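Local coordinates for OBG-type G domain-containing protein (Pyrococcus horikoshii, PDB 2E87) that binds GDP, and probably GTP, through an Obg-type G domain that follows a long helical bundle, although its cellular role is unknown, at residues A42-E46 with I125-R129; S54-R58 with I105-E109; L85-F91 with A153-L157. All coordinates share one frame; numbering follows the deposited sequence.

Contact 1: residues A42-E46 with I125-R129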
ATOM      1  N   ALA A  42      25.588 -33.629 -29.289  1.00 49.60           N
ATOM      2  CA  ALA A  42      24.563 -32.678 -29.680  1.00 51.95           C
ATOM      3  C   ALA A  42      23.398 -32.828 -28.690  1.00 53.38           C
ATOM      4  O   ALA A  42      22.849 -31.839 -28.195  1.00 51.68           O
ATOM      5  CB  ALA A  42      24.099 -32.968 -31.100  1.00 48.11           C
ATOM      6  N   ARG A  43      23.055 -34.078 -28.390  1.00 53.69           N
ATOM      7  CA  ARG A  43      21.971 -34.401 -27.474  1.00 54.06           C
ATOM      8  C   ARG A  43      22.184 -33.832 -26.066  1.00 54.44           C
ATOM      9  O   ARG A  43      21.238 -33.363 -25.436  1.00 55.39           O
ATOM     10  CB  ARG A  43      21.778 -35.925 -27.424  1.00 56.04           C
ATOM     11  CG  ARG A  43      20.682 -36.411 -26.474  1.00 59.92           C
ATOM     12  CD  ARG A  43      20.325 -37.882 -26.717  1.00 64.78           C
ATOM     13  NE  ARG A  43      21.426 -38.802 -26.428  1.00 69.49           N
ATOM     14  CZ  ARG A  43      21.729 -39.866 -27.172  1.00 72.45           C
ATOM     15  NH1 ARG A  43      21.018 -40.156 -28.258  1.00 64.90           N
ATOM     16  NH2 ARG A  43      22.755 -40.636 -26.838  1.00 73.52           N
ATOM     17  N   LEU A  44      23.418 -33.865 -25.570  1.00 53.04           N
ATOM     18  CA  LEU A  44      23.701 -33.328 -24.240  1.00 50.64           C
ATOM     19  C   LEU A  44      23.732 -31.810 -24.277  1.00 48.09           C
ATOM     20  O   LEU A  44      23.583 -31.154 -23.254  1.00 52.68           O
ATOM     21  CB  LEU A  44      25.050 -33.824 -23.714  1.00 49.31           C
ATOM     22  CG  LEU A  44      25.269 -35.331 -23.568  1.00 54.49           C
ATOM     23  CD1 LEU A  44      26.669 -35.581 -23.025  1.00 55.01           C
ATOM     24  CD2 LEU A  44      24.222 -35.917 -22.638  1.00 57.72           C
ATOM     25  N   ARG A  45      23.959 -31.249 -25.454  1.00 44.54           N
ATOM     26  CA  ARG A  45      23.998 -29.804 -25.582  1.00 48.49           C
ATOM     27  C   ARG A  45      22.574 -29.283 -25.599  1.00 42.06           C
ATOM     28  O   ARG A  45      22.254 -28.304 -24.927  1.00 40.93           O
ATOM     29  CB  ARG A  45      24.712 -29.371 -26.876  1.00 47.33           C
ATOM     30  CG  ARG A  45      26.198 -29.158 -26.721  1.00 57.23           C
ATOM     31  CD  ARG A  45      26.758 -28.198 -27.761  1.00 61.46           C
ATOM     32  NE  ARG A  45      28.210 -28.080 -27.637  1.00 65.18           N
ATOM     33  CZ  ARG A  45      29.076 -28.927 -28.189  1.00 69.90           C
ATOM     34  NH1 ARG A  45      28.636 -29.949 -28.914  1.00 69.36           N
ATOM     35  NH2 ARG A  45      30.378 -28.764 -28.002  1.00 69.30           N
ATOM     36  N   GLU A  46      21.735 -29.951 -26.387  1.00 37.90           N
ATOM     37  CA  GLU A  46      20.342 -29.581 -26.522  1.00 41.83           C
ATOM     38  C   GLU A  46      19.650 -29.700 -25.170  1.00 43.46           C
ATOM     39  O   GLU A  46      18.815 -28.869 -24.824  1.00 43.49           O
ATOM     40  CB  GLU A  46      19.688 -30.468 -27.573  1.00 43.08           C
ATOM     41  CG  GLU A  46      20.329 -30.306 -28.943  1.00 44.03           C
ATOM     42  CD  GLU A  46      20.046 -28.951 -29.576  1.00 43.85           C
ATOM     43  OE1 GLU A  46      19.902 -27.960 -28.842  1.00 40.00           O
ATOM     44  OE2 GLU A  46      19.986 -28.868 -30.818  1.00 48.57           O
ATOM     45  N   ILE A 125      16.133 -34.748 -32.302  1.00 49.46           N
ATOM     46  CA  ILE A 125      16.777 -34.090 -31.179  1.00 47.82           C
ATOM     47  C   ILE A 125      16.730 -32.582 -31.385  1.00 48.59           C
ATOM     48  O   ILE A 125      16.347 -31.827 -30.493  1.00 46.42           O
ATOM     49  CB  ILE A 125      18.230 -34.553 -31.057  1.00 43.07           C
ATOM     50  CG1 ILE A 125      18.239 -35.948 -30.428  1.00 44.66           C
ATOM     51  CG2 ILE A 125      19.058 -33.532 -30.275  1.00 33.40           C
ATOM     52  CD1 ILE A 125      19.584 -36.648 -30.462  1.00 42.29           C
ATOM     53  N   ALA A 126      17.101 -32.152 -32.580  1.00 44.57           N
ATOM     54  CA  ALA A 126      17.102 -30.742 -32.907  1.00 45.49           C
ATOM     55  C   ALA A 126      15.694 -30.171 -32.863  1.00 44.54           C
ATOM     56  O   ALA A 126      15.447 -29.166 -32.193  1.00 45.08           O
ATOM     57  CB  ALA A 126      17.706 -30.531 -34.286  1.00 43.14           C
ATOM     58  N   GLU A 127      14.775 -30.813 -33.579  1.00 41.90           N
ATOM     59  CA  GLU A 127      13.388 -30.361 -33.639  1.00 43.79           C
ATOM     60  C   GLU A 127      12.753 -30.208 -32.264  1.00 39.15           C
ATOM     61  O   GLU A 127      11.948 -29.297 -32.041  1.00 40.23           O
ATOM     62  CB  GLU A 127      12.555 -31.317 -34.507  1.00 51.01           C
ATOM     63  CG  GLU A 127      12.878 -31.218 -36.006  1.00 68.52           C
ATOM     64  CD  GLU A 127      12.285 -32.354 -36.848  1.00 73.57           C
ATOM     65  OE1 GLU A 127      12.130 -32.162 -38.076  1.00 73.41           O
ATOM     66  OE2 GLU A 127      11.990 -33.441 -36.293  1.00 76.07           O
ATOM     67  N   LEU A 128      13.119 -31.090 -31.343  1.00 37.55           N
ATOM     68  CA  LEU A 128      12.588 -31.031 -29.996  1.00 37.34           C
ATOM     69  C   LEU A 128      13.077 -29.785 -29.241  1.00 39.84           C
ATOM     70  O   LEU A 128      12.289 -29.144 -28.548  1.00 41.60           O
ATOM     71  CB  LEU A 128      12.924 -32.323 -29.233  1.00 43.91           C
ATOM     72  CG  LEU A 128      12.206 -33.612 -29.690  1.00 45.34           C
ATOM     73  CD1 LEU A 128      12.814 -34.843 -29.014  1.00 40.97           C
ATOM     74  CD2 LEU A 128      10.730 -33.516 -29.367  1.00 41.49           C
ATOM     75  N   ARG A 129      14.354 -29.425 -29.361  1.00 37.38           N
ATOM     76  CA  ARG A 129      14.822 -28.213 -28.677  1.00 36.66           C
ATOM     77  C   ARG A 129      14.078 -27.021 -29.288  1.00 35.04           C
ATOM     78  O   ARG A 129      13.631 -26.109 -28.585  1.00 30.32           O
ATOM     79  CB  ARG A 129      16.325 -27.956 -28.877  1.00 36.80           C
ATOM     80  CG  ARG A 129      16.613 -26.440 -28.943  1.00 40.26           C
ATOM     81  CD  ARG A 129      18.027 -26.038 -29.300  1.00 47.03           C
ATOM     82  NE  ARG A 129      18.505 -26.623 -30.548  1.00 42.74           N
ATOM     83  CZ  ARG A 129      18.036 -26.340 -31.759  1.00 46.22           C
ATOM     84  NH1 ARG A 129      17.051 -25.459 -31.927  1.00 36.49           N
ATOM     85  NH2 ARG A 129      18.559 -26.959 -32.809  1.00 38.74           N
TER

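Contact 2: residues S54-R58 with I105-E109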
ATOM      1  N   SER A  54      14.938 -22.967 -19.258  1.00 38.67           N
ATOM      2  CA  SER A  54      13.964 -23.194 -18.202  1.00 40.90           C
ATOM      3  C   SER A  54      14.348 -22.514 -16.893  1.00 42.70           C
ATOM      4  O   SER A  54      13.515 -21.869 -16.258  1.00 43.84           O
ATOM      5  CB  SER A  54      13.776 -24.689 -17.966  1.00 41.73           C
ATOM      6  OG  SER A  54      12.765 -24.913 -17.004  1.00 49.46           O
ATOM      7  N   ASN A  55      15.613 -22.634 -16.504  1.00 42.62           N
ATOM      8  CA  ASN A  55      16.066 -22.037 -15.257  1.00 43.89           C
ATOM      9  C   ASN A  55      16.148 -20.536 -15.243  1.00 40.50           C
ATOM     10  O   ASN A  55      15.812 -19.905 -14.246  1.00 39.53           O
ATOM     11  CB  ASN A  55      17.421 -22.598 -14.845  1.00 45.51           C
ATOM     12  CG  ASN A  55      17.284 -23.832 -14.014  1.00 53.01           C
ATOM     13  OD1 ASN A  55      17.016 -24.911 -14.537  1.00 52.24           O
ATOM     14  ND2 ASN A  55      17.434 -23.681 -12.694  1.00 62.09           N
ATOM     15  N   VAL A  56      16.609 -19.960 -16.341  1.00 35.32           N
ATOM     16  CA  VAL A  56      16.729 -18.523 -16.401  1.00 35.98           C
ATOM     17  C   VAL A  56      15.356 -17.873 -16.349  1.00 37.07           C
ATOM     18  O   VAL A  56      15.157 -16.902 -15.634  1.00 39.27           O
ATOM     19  CB  VAL A  56      17.493 -18.106 -17.670  1.00 33.04           C
ATOM     20  CG1 VAL A  56      17.379 -16.612 -17.899  1.00 28.38           C
ATOM     21  CG2 VAL A  56      18.946 -18.493 -17.505  1.00 35.20           C
ATOM     22  N   VAL A  57      14.402 -18.425 -17.090  1.00 37.35           N
ATOM     23  CA  VAL A  57      13.058 -17.866 -17.090  1.00 36.83           C
ATOM     24  C   VAL A  57      12.405 -18.026 -15.722  1.00 40.15           C
ATOM     25  O   VAL A  57      11.868 -17.071 -15.165  1.00 45.69           O
ATOM     26  CB  VAL A  57      12.162 -18.546 -18.143  1.00 28.03           C
ATOM     27  CG1 VAL A  57      10.717 -18.145 -17.919  1.00 31.19           C
ATOM     28  CG2 VAL A  57      12.617 -18.164 -19.535  1.00 22.98           C
ATOM     29  N   ARG A  58      12.459 -19.238 -15.177  1.00 41.12           N
ATOM     30  CA  ARG A  58      11.834 -19.494 -13.897  1.00 38.98           C
ATOM     31  C   ARG A  58      12.474 -18.708 -12.770  1.00 42.36           C
ATOM     32  O   ARG A  58      11.787 -18.262 -11.864  1.00 40.83           O
ATOM     33  CB  ARG A  58      11.834 -20.995 -13.612  1.00 36.15           C
ATOM     34  CG  ARG A  58      10.787 -21.752 -14.437  1.00 37.58           C
ATOM     35  CD  ARG A  58      11.170 -23.212 -14.647  1.00 47.19           C
ATOM     36  NE  ARG A  58      11.453 -23.854 -13.380  1.00 59.37           N
ATOM     37  CZ  ARG A  58      12.612 -24.409 -13.065  1.00 58.26           C
ATOM     38  NH1 ARG A  58      13.613 -24.416 -13.932  1.00 57.23           N
ATOM     39  NH2 ARG A  58      12.771 -24.941 -11.865  1.00 64.51           N
ATOM     40  N   ILE A 105       6.350 -24.090 -17.593  1.00 39.07           N
ATOM     41  CA  ILE A 105       7.711 -24.150 -18.112  1.00 43.89           C
ATOM     42  C   ILE A 105       8.512 -25.272 -17.469  1.00 48.39           C
ATOM     43  O   ILE A 105       9.322 -25.926 -18.130  1.00 45.88           O
ATOM     44  CB  ILE A 105       8.417 -22.796 -17.925  1.00 39.96           C
ATOM     45  CG1 ILE A 105       7.862 -21.815 -18.962  1.00 34.09           C
ATOM     46  CG2 ILE A 105       9.918 -22.945 -18.056  1.00 33.74           C
ATOM     47  CD1 ILE A 105       8.284 -20.398 -18.734  1.00 29.98           C
ATOM     48  N   ARG A 106       8.275 -25.493 -16.182  1.00 49.27           N
ATOM     49  CA  ARG A 106       8.945 -26.559 -15.456  1.00 52.94           C
ATOM     50  C   ARG A 106       8.485 -27.890 -16.048  1.00 54.56           C
ATOM     51  O   ARG A 106       9.277 -28.801 -16.290  1.00 54.40           O
ATOM     52  CB  ARG A 106       8.573 -26.495 -13.973  1.00 52.98           C
ATOM     53  CG  ARG A 106       9.099 -27.667 -13.181  1.00 64.89           C
ATOM     54  CD  ARG A 106      10.617 -27.710 -13.231  1.00 74.96           C
ATOM     55  NE  ARG A 106      11.123 -29.079 -13.217  1.00 81.45           N
ATOM     56  CZ  ARG A 106      12.409 -29.398 -13.120  1.00 83.81           C
ATOM     57  NH1 ARG A 106      13.326 -28.441 -13.020  1.00 80.06           N
ATOM     58  NH2 ARG A 106      12.778 -30.673 -13.133  1.00 85.68           N
ATOM     59  N   GLU A 107       7.187 -27.984 -16.286  1.00 50.34           N
ATOM     60  CA  GLU A 107       6.596 -29.183 -16.852  1.00 49.23           C
ATOM     61  C   GLU A 107       7.119 -29.405 -18.273  1.00 46.54           C
ATOM     62  O   GLU A 107       7.452 -30.523 -18.660  1.00 51.79           O
ATOM     63  CB  GLU A 107       5.075 -29.036 -16.861  1.00 45.30           C
ATOM     64  CG  GLU A 107       4.308 -30.246 -17.324  1.00 55.90           C
ATOM     65  CD  GLU A 107       2.834 -29.929 -17.521  1.00 67.82           C
ATOM     66  OE1 GLU A 107       2.268 -29.198 -16.672  1.00 67.98           O
ATOM     67  OE2 GLU A 107       2.243 -30.409 -18.518  1.00 66.21           O
ATOM     68  N   LEU A 108       7.193 -28.338 -19.056  1.00 42.99           N
ATOM     69  CA  LEU A 108       7.682 -28.476 -20.417  1.00 42.52           C
ATOM     70  C   LEU A 108       9.138 -28.930 -20.402  1.00 37.94           C
ATOM     71  O   LEU A 108       9.528 -29.776 -21.189  1.00 41.68           O
ATOM     72  CB  LEU A 108       7.538 -27.153 -21.178  1.00 36.69           C
ATOM     73  CG  LEU A 108       6.094 -26.772 -21.510  1.00 42.11           C
ATOM     74  CD1 LEU A 108       6.030 -25.354 -22.088  1.00 37.53           C
ATOM     75  CD2 LEU A 108       5.533 -27.788 -22.498  1.00 36.97           C
ATOM     76  N   GLU A 109       9.931 -28.368 -19.501  1.00 35.68           N
ATOM     77  CA  GLU A 109      11.337 -28.734 -19.391  1.00 42.18           C
ATOM     78  C   GLU A 109      11.497 -30.230 -19.155  1.00 48.03           C
ATOM     79  O   GLU A 109      12.212 -30.914 -19.882  1.00 44.74           O
ATOM     80  CB  GLU A 109      12.007 -27.988 -18.239  1.00 36.21           C
ATOM     81  CG  GLU A 109      13.371 -28.558 -17.882  1.00 44.67           C
ATOM     82  CD  GLU A 109      13.990 -27.917 -16.655  1.00 43.52           C
ATOM     83  OE1 GLU A 109      13.263 -27.287 -15.863  1.00 50.65           O
ATOM     84  OE2 GLU A 109      15.208 -28.056 -16.469  1.00 46.12           O
TER

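Contact 3: residues L85-F91 with A153-L157. With SO4 (sulfate ion), chain C.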
ATOM      1  N   LEU A  85      -5.197   2.105  -6.140  1.00 36.69           N
ATOM      2  CA  LEU A  85      -4.193   2.472  -7.128  1.00 38.79           C
ATOM      3  C   LEU A  85      -3.987   1.550  -8.336  1.00 39.50           C
ATOM      4  O   LEU A  85      -3.704   2.028  -9.435  1.00 44.30           O
ATOM      5  CB  LEU A  85      -2.836   2.656  -6.435  1.00 36.77           C
ATOM      6  CG  LEU A  85      -2.718   3.776  -5.404  1.00 39.64           C
ATOM      7  CD1 LEU A  85      -1.325   3.793  -4.805  1.00 38.46           C
ATOM      8  CD2 LEU A  85      -3.015   5.096  -6.077  1.00 41.97           C
ATOM      9  N   VAL A  86      -4.119   0.242  -8.153  1.00 39.03           N
ATOM     10  CA  VAL A  86      -3.846  -0.666  -9.266  1.00 38.30           C
ATOM     11  C   VAL A  86      -4.852  -1.784  -9.435  1.00 38.30           C
ATOM     12  O   VAL A  86      -4.717  -2.604 -10.344  1.00 37.65           O
ATOM     13  CB  VAL A  86      -2.442  -1.292  -9.092  1.00 35.35           C
ATOM     14  CG1 VAL A  86      -1.425  -0.196  -8.851  1.00 30.05           C
ATOM     15  CG2 VAL A  86      -2.421  -2.261  -7.907  1.00 29.92           C
ATOM     16  N   ASP A  87      -5.841  -1.820  -8.540  1.00 37.02           N
ATOM     17  CA  ASP A  87      -6.899  -2.837  -8.532  1.00 40.14           C
ATOM     18  C   ASP A  87      -6.457  -4.194  -7.995  1.00 37.81           C
ATOM     19  O   ASP A  87      -5.761  -4.945  -8.668  1.00 37.97           O
ATOM     20  CB  ASP A  87      -7.514  -3.038  -9.926  1.00 39.11           C
ATOM     21  CG  ASP A  87      -8.765  -3.886  -9.871  1.00 46.26           C
ATOM     22  OD1 ASP A  87      -8.679  -5.114 -10.058  1.00 52.77           O
ATOM     23  OD2 ASP A  87      -9.843  -3.322  -9.598  1.00 60.25           O
ATOM     24  N   ARG A  88      -6.908  -4.509  -6.788  1.00 41.08           N
ATOM     25  CA  ARG A  88      -6.543  -5.752  -6.130  1.00 44.10           C
ATOM     26  C   ARG A  88      -6.744  -7.024  -6.953  1.00 43.80           C
ATOM     27  O   ARG A  88      -5.863  -7.882  -6.995  1.00 41.01           O
ATOM     28  CB  ARG A  88      -7.320  -5.907  -4.825  1.00 43.79           C
ATOM     29  CG  ARG A  88      -6.862  -7.107  -4.007  1.00 54.35           C
ATOM     30  CD  ARG A  88      -8.012  -7.726  -3.242  1.00 59.95           C
ATOM     31  NE  ARG A  88      -8.619  -6.791  -2.306  1.00 67.20           N
ATOM     32  CZ  ARG A  88      -8.185  -6.583  -1.068  1.00 74.54           C
ATOM     33  NH1 ARG A  88      -7.131  -7.256  -0.606  1.00 72.23           N
ATOM     34  NH2 ARG A  88      -8.810  -5.701  -0.293  1.00 73.96           N
ATOM     35  N   ASP A  89      -7.910  -7.153  -7.577  1.00 41.88           N
ATOM     36  CA  ASP A  89      -8.227  -8.346  -8.348  1.00 42.42           C
ATOM     37  C   ASP A  89      -7.312  -8.506  -9.562  1.00 39.51           C
ATOM     38  O   ASP A  89      -6.881  -9.607  -9.887  1.00 41.78           O
ATOM     39  CB  ASP A  89      -9.706  -8.320  -8.751  1.00 49.75           C
ATOM     40  CG  ASP A  89     -10.138  -9.577  -9.497  1.00 57.27           C
ATOM     41  OD1 ASP A  89     -10.323  -9.492 -10.735  1.00 63.25           O
ATOM     42  OD2 ASP A  89     -10.286 -10.647  -8.855  1.00 54.66           O
ATOM     43  N   THR A  90      -7.000  -7.401 -10.216  1.00 33.30           N
ATOM     44  CA  THR A  90      -6.112  -7.420 -11.362  1.00 37.54           C
ATOM     45  C   THR A  90      -4.702  -7.823 -10.923  1.00 39.37           C
ATOM     46  O   THR A  90      -4.023  -8.603 -11.600  1.00 37.50           O
ATOM     47  CB  THR A  90      -6.047  -6.031 -12.037  1.00 35.95           C
ATOM     48  OG1 THR A  90      -7.352  -5.677 -12.500  1.00 38.66           O
ATOM     49  CG2 THR A  90      -5.090  -6.033 -13.217  1.00 34.51           C
ATOM     50  N   PHE A  91      -4.267  -7.292  -9.784  1.00 40.48           N
ATOM     51  CA  PHE A  91      -2.941  -7.602  -9.275  1.00 36.78           C
ATOM     52  C   PHE A  91      -2.806  -9.093  -8.980  1.00 36.46           C
ATOM     53  O   PHE A  91      -1.858  -9.732  -9.424  1.00 39.78           O
ATOM     54  CB  PHE A  91      -2.651  -6.795  -8.010  1.00 34.91           C
ATOM     55  CG  PHE A  91      -1.187  -6.604  -7.743  1.00 37.94           C
ATOM     56  CD1 PHE A  91      -0.469  -5.623  -8.414  1.00 32.73           C
ATOM     57  CD2 PHE A  91      -0.518  -7.434  -6.848  1.00 40.81           C
ATOM     58  CE1 PHE A  91       0.890  -5.472  -8.200  1.00 39.38           C
ATOM     59  CE2 PHE A  91       0.843  -7.293  -6.624  1.00 38.73           C
ATOM     60  CZ  PHE A  91       1.553  -6.312  -7.301  1.00 40.76           C
ATOM     61  N   ALA A 153       2.174  -1.125 -12.353  1.00 35.93           N
ATOM     62  CA  ALA A 153       1.573  -1.093 -11.026  1.00 40.79           C
ATOM     63  C   ALA A 153       2.708  -0.832 -10.025  1.00 42.54           C
ATOM     64  O   ALA A 153       2.508  -0.188  -8.998  1.00 40.97           O
ATOM     65  CB  ALA A 153       0.901  -2.414 -10.719  1.00 31.96           C
ATOM     66  N   ARG A 154       3.898  -1.325 -10.364  1.00 43.80           N
ATOM     67  CA  ARG A 154       5.078  -1.175  -9.521  1.00 43.51           C
ATOM     68  C   ARG A 154       5.457   0.288  -9.349  1.00 48.31           C
ATOM     69  O   ARG A 154       5.771   0.739  -8.251  1.00 46.90           O
ATOM     70  CB  ARG A 154       6.254  -1.928 -10.137  1.00 41.93           C
ATOM     71  CG  ARG A 154       7.580  -1.661  -9.466  1.00 45.43           C
ATOM     72  CD  ARG A 154       8.703  -2.337 -10.234  1.00 54.24           C
ATOM     73  NE  ARG A 154      10.017  -2.085  -9.649  1.00 61.68           N
ATOM     74  CZ  ARG A 154      10.545  -0.877  -9.484  1.00 67.89           C
ATOM     75  NH1 ARG A 154       9.871   0.206  -9.857  1.00 70.53           N
ATOM     76  NH2 ARG A 154      11.751  -0.749  -8.945  1.00 68.91           N
ATOM     77  N   GLU A 155       5.426   1.024 -10.451  1.00 49.42           N
ATOM     78  CA  GLU A 155       5.773   2.430 -10.431  1.00 49.23           C
ATOM     79  C   GLU A 155       4.716   3.231  -9.686  1.00 44.55           C
ATOM     80  O   GLU A 155       5.042   4.110  -8.902  1.00 44.26           O
ATOM     81  CB  GLU A 155       5.922   2.940 -11.866  1.00 53.15           C
ATOM     82  CG  GLU A 155       6.860   4.127 -12.024  1.00 59.75           C
ATOM     83  CD  GLU A 155       8.273   3.838 -11.534  1.00 66.67           C
ATOM     84  OE1 GLU A 155       8.877   2.834 -11.969  1.00 73.01           O
ATOM     85  OE2 GLU A 155       8.784   4.621 -10.712  1.00 67.86           O
ATOM     86  N   VAL A 156       3.450   2.914  -9.923  1.00 42.91           N
ATOM     87  CA  VAL A 156       2.345   3.618  -9.274  1.00 43.24           C
ATOM     88  C   VAL A 156       2.322   3.408  -7.768  1.00 45.15           C
ATOM     89  O   VAL A 156       1.984   4.321  -7.013  1.00 45.62           O
ATOM     90  CB  VAL A 156       0.962   3.157  -9.817  1.00 42.29           C
ATOM     91  CG1 VAL A 156      -0.148   3.689  -8.924  1.00 39.69           C
ATOM     92  CG2 VAL A 156       0.746   3.654 -11.241  1.00 40.28           C
ATOM     93  N   LEU A 157       2.682   2.206  -7.334  1.00 40.82           N
ATOM     94  CA  LEU A 157       2.645   1.879  -5.918  1.00 40.17           C
ATOM     95  C   LEU A 157       3.665   2.622  -5.068  1.00 43.42           C
ATOM     96  O   LEU A 157       3.572   2.625  -3.838  1.00 42.33           O
ATOM     97  CB  LEU A 157       2.779   0.373  -5.722  1.00 30.40           C
ATOM     98  CG  LEU A 157       1.545  -0.407  -6.179  1.00 36.13           C
ATOM     99  CD1 LEU A 157       1.824  -1.890  -6.056  1.00 28.90           C
ATOM    100  CD2 LEU A 157       0.332  -0.006  -5.348  1.00 37.05           C
TER
HETATM  101  S   SO4 C 402      13.315   2.261 -10.417  1.00 87.63           S
HETATM  102  O1  SO4 C 402      13.295   2.796  -8.969  1.00 86.11           O
HETATM  103  O2  SO4 C 402      14.473   2.851 -11.216  1.00 86.54           O
HETATM  104  O3  SO4 C 402      13.538   0.743 -10.298  1.00 85.31           O
HETATM  105  O4  SO4 C 402      12.010   2.659 -11.115  1.00 83.91           O

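Contact 1: residues A42-E46 with I125-R129
E46 and R129 face each other where helices 38-67 and 122-142 run side by side, nearly parallel, with the short axes of the two segments 10.0 Å apart. The tight part of the contact centres on E46, a buried residue that presents carbon to I125 and charge to R129. Its CG rests 3.7 Å from I125 CG2; beyond that the chain folds back at chi2 (-69°), swinging the carboxylate along the other helix to the arginine. R129 NE donates to E46 OE2 at 2.7 Å, meeting it on the syn side at a fairly straight 153°. R129 NH2 adds a weak bond of 3.1 Å to the same E46 OE2. The two charged planes are turned 37° from each other, so this is a skewed salt bridge rather than a flat bidentate one. A126 O lies over one face of the R129 guanidinium, and R49 probably gives E46 a second cationic partner through its less surely placed OE1.

The other side is looser. I125 CD1 rests obliquely against the aliphatic part of R43, 3.8 Å from R43 CB, and the R43 guanidinium goes on to weak bonds with S119 and N120. R43 and R129 both remain partly exposed.

A leucine in place of R129 would probably leave the buried carboxylate of E46 without its charged mate on helix 122-142. The chemistry therefore divides in two: I125 supplies an apolar wedge between the helices, while a charge pair, likely strengthened by partial burial, fixes how the E46 side chain is turned.

Contact 2: residues S54-R58 with I105-E109
I105, R58 and S54 bury the most surface where helices 38-67 and 88-117 pack as an antiparallel pair in the helical bundle of the NOG1-type N-terminal domain. The segment axes lie 10.1 Å apart at 175°, so the two segments run almost exactly antiparallel.

I105 fills the apolar half. Its CD1 abuts V57 CG1 at 3.4 Å, the two side chains crossing at about a right angle, and V57 in turn reaches helix 14-30 at L17 and A21. The other branch, I105 CG2, packs 3.6 Å from R58 CD, where the two chains slide past each other in opposite directions.

R58 carries the contact from carbon to charge. A bend at chi3 turns its guanidinium toward R106 and E109, and R106 CD lies over one of its faces, offset toward the rim. R58, R106 and E109 form a salt-bridge network in which both arginines gather round one carboxylate oxygen: E109 OE1 is 3.5 Å from R58 NH1 and 3.1 Å from R106 NH1. The oxygen sits well out of both guanidinium planes, so charge alone acts here. R58 NH1 points instead, through weak bonds, at the carbonyl and hydroxyl of S54, whereas R58 NE is buried without any polar partner in the model.

S54 makes the one hydrogen bond between the two segments. With its hydroxyl anti to the backbone nitrogen (chi1 -176°), the side chain reaches across to helix 88-117, and S54 OG donates to E109 OE1 at 2.7 Å, arriving from above the carboxylate plane, 69° out of it.

Contact 3: residues L85-F91 with A153-L157
The chi1 of V86 (-51°) sets CG1 anti to its carbonyl carbon and leans it onto A153, while F91, with CG anti to the backbone nitrogen (chi1 -156°), brings the edge of its ring to the same methyl. V86 CG1 lies 3.7 Å from A153 CB and also touches L157, at 3.9 Å from CD2. F91 CE1 comes to A153 CB at 4.0 Å, with the methyl near the ring plane. The A153 methyl is thus met by a valine branch and a ring edge about a right angle apart. On the flank, L85 CB meets V156 CG1 at 3.8 Å, and the tips of L85 and L157 pass obliquely.

L85 and V86 come before, and F91 after, the turn between helices 76-86 and 88-117, and all three face helix 144-156. D87, with positive phi, makes the turn and N-caps the second helix: D87 OD1 accepts from T90 N at 2.8 Å through its anti lone pair. T90 OG1 gives the same oxygen a second bond, from above the carboxylate plane, which should restrain the rotation of the aspartate. Y149 binds the V86 carbonyl.

The polar groups of segment 153-157 lie apart from this apolar surface. R154 NH2 approaches sulfate O3 to 2.7 Å. R154 NH1 bonds weakly to O4, and K158 also holds this ion, probably taken from the crystallisation liquor.

Between the two segments the joint is purely hydrophobic, so its fit rests on the shapes of aliphatic groups and one ring edge, with the capping bonds probably steadying the turn between V86 and F91.

In the fold
All three contacts belong to the NOG1 N-terminal helical domain and lie away from the GDP site. Contact 1 sits far out on the bundle, its centre about 16 Å from that of contact 2 and about 41 Å from that of contact 3; the centres of contacts 2 and 3 are about 27 Å apart. Contacts 1 and 2 share helix 38-67, and contacts 2 and 3 share helix 88-117. Along the chain, contact 1 encloses contact 2, whereas contact 3 alternates with both. The three contacts thus join the helices of the elongated bundle at successive levels, from its far part to near the centre of the chain.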